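Local coordinates for protein endoglycosidase (Bacteroides thetaiotaomicron, PDB 6Q64) that probably hydrolyses glycosidic bonds in complex N-glycans, as a member of glycoside hydrolase family 18, at residues M213-F216 with I217-S221. The protein carries 1 engineered substitution. Sequence-based numbering, arbitrary orientation.
Sequences MQVF and IETLS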
loop_
_atom_site.group_PDB
_atom_site.type_symbol
_atom_site.label_atom_id
_atom_site.label_comp_id
_atom_site.label_asym_id
_atom_site.label_seq_id
_atom_site.Cartn_x
_atom_site.Cartn_y
_atom_site.Cartn_z
HETATM N N MSE A 213 14.724 -12.584 -7.411
HETATM C CA MSE A 213 13.795 -11.827 -6.592
HETATM C C MSE A 213 14.376 -11.523 -5.204
HETATM O O MSE A 213 13.946 -10.590 -4.557
HETATM C CB MSE A 213 12.442 -12.543 -6.532
HETATM C CG MSE A 213 11.259 -11.580 -6.377
HETATM SE SE MSE A 213 11.169 -10.082 -7.689
HETATM C CE MSE A 213 10.787 -11.474 -8.971
ATOM N N GLN A 214 15.371 -12.274 -4.741
ATOM C CA GLN A 214 15.918 -12.072 -3.413
ATOM C C GLN A 214 16.863 -10.867 -3.425
ATOM O O GLN A 214 16.804 -10.050 -2.482
ATOM C CB GLN A 214 16.632 -13.341 -2.937
ATOM C CG GLN A 214 17.518 -13.158 -1.707
ATOM C CD GLN A 214 16.727 -13.023 -0.413
ATOM O OE1 GLN A 214 15.621 -13.560 -0.267
ATOM N NE2 GLN A 214 17.311 -12.311 0.532
ATOM N N VAL A 215 17.739 -10.754 -4.417
ATOM C CA VAL A 215 18.743 -9.641 -4.401
ATOM C C VAL A 215 18.051 -8.375 -4.945
ATOM O O VAL A 215 18.518 -7.239 -4.658
ATOM C CB VAL A 215 20.078 -10.014 -5.090
ATOM C CG1 VAL A 215 19.904 -10.345 -6.558
ATOM C CG2 VAL A 215 21.149 -8.944 -4.887
ATOM N N PHE A 216 16.904 -8.563 -5.600
ATOM C CA PHE A 216 15.991 -7.464 -5.986
ATOM C C PHE A 216 15.564 -6.728 -4.714
ATOM O O PHE A 216 15.969 -5.568 -4.459
ATOM C CB PHE A 216 14.807 -8.021 -6.773
ATOM C CG PHE A 216 13.864 -6.946 -7.234
ATOM C CD1 PHE A 216 14.318 -5.928 -8.060
ATOM C CD2 PHE A 216 12.540 -6.921 -6.809
ATOM C CE1 PHE A 216 13.461 -4.923 -8.479
ATOM C CE2 PHE A 216 11.685 -5.911 -7.223
ATOM C CZ PHE A 216 12.149 -4.917 -8.063
ATOM N N ILE A 217 14.798 -7.442 -3.902
ATOM C CA ILE A 217 14.279 -6.985 -2.582
ATOM C C ILE A 217 15.445 -6.584 -1.684
ATOM O O ILE A 217 15.296 -5.629 -0.943
ATOM C CB ILE A 217 13.464 -8.116 -1.947
ATOM C CG1 ILE A 217 12.195 -8.403 -2.744
ATOM C CG2 ILE A 217 13.171 -7.823 -0.493
ATOM C CD1 ILE A 217 11.533 -9.679 -2.336
ATOM N N GLU A 218 16.546 -7.326 -1.724
ATOM C CA GLU A 218 17.736 -7.031 -0.887
ATOM C C GLU A 218 18.236 -5.619 -1.222
ATOM O O GLU A 218 18.562 -4.883 -0.264
ATOM C CB GLU A 218 18.814 -8.094 -1.103
ATOM C CG GLU A 218 19.069 -8.995 0.087
ATOM C CD GLU A 218 20.129 -10.053 -0.184
ATOM O OE1 GLU A 218 21.177 -9.711 -0.794
ATOM O OE2 GLU A 218 19.899 -11.228 0.178
ATOM N N THR A 219 18.267 -5.260 -2.518
ATOM C CA THR A 219 18.829 -3.977 -3.032
ATOM C C THR A 219 17.895 -2.807 -2.715
ATOM O O THR A 219 18.404 -1.746 -2.345
ATOM C CB THR A 219 19.058 -3.959 -4.545
ATOM O OG1 THR A 219 19.780 -5.121 -4.965
ATOM C CG2 THR A 219 19.816 -2.718 -4.968
ATOM N N LEU A 220 16.585 -2.989 -2.857
ATOM C CA LEU A 220 15.585 -1.989 -2.401
ATOM C C LEU A 220 15.714 -1.773 -0.886
ATOM O O LEU A 220 15.889 -0.618 -0.511
ATOM C CB LEU A 220 14.187 -2.446 -2.798
ATOM C CG LEU A 220 13.953 -2.552 -4.301
ATOM C CD1 LEU A 220 12.638 -3.249 -4.620
ATOM C CD2 LEU A 220 13.983 -1.172 -4.931
ATOM N N SER A 221 15.696 -2.812 -0.040
ATOM C CA SER A 221 15.848 -2.623 1.429
ATOM C C SER A 221 17.149 -1.876 1.729
ATOM O O SER A 221 17.093 -0.907 2.500
ATOM C CB SER A 221 15.753 -3.894 2.249
ATOM O OG SER A 221 14.531 -3.902 2.995
#
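Gln214 NE2 donates to Glu218 OE2 at 2.8 Å along an almost straight path (175°), meeting the oxygen on its anti side, while the amide and carboxylate planes stand 70° apart. The same two residues are joined through the backbone, where Glu218 N donates to Gln214 O at 2.8 Å. Thr244 takes the other end of the amide, bonding to Gln214 OE1. One residue further along the helix, Thr219 N donates to Val215 O at 2.9 Å, from above the carbonyl plane; the hydroxyl OG1 of Thr219 also approaches Val215 O, but at a modelled distance so short that this second bond is doubtful. The Gln214-Glu218 and Val215-Thr219 pairs are i to i+4 links within helix 211-224, one of the outer helices of a family 18 TIM barrel. Cutting Glu218 back to an alanine is likely to leave Gln214 NE2 without this carboxylate acceptor, its amide then steadied at OE1 by Thr244 but less firmly fixed in rotation. On the side facing the strands, Leu220 CD1 sits over one face of the Phe216 ring, 4.0 Å from its centroid, in a CH-pi contact offset toward the rim. Phe216 CG, anti to the backbone N (chi1 -178°), carries the ring onto Ile135 and Ile187 of the barrel strands and Val166 of helix 162-179.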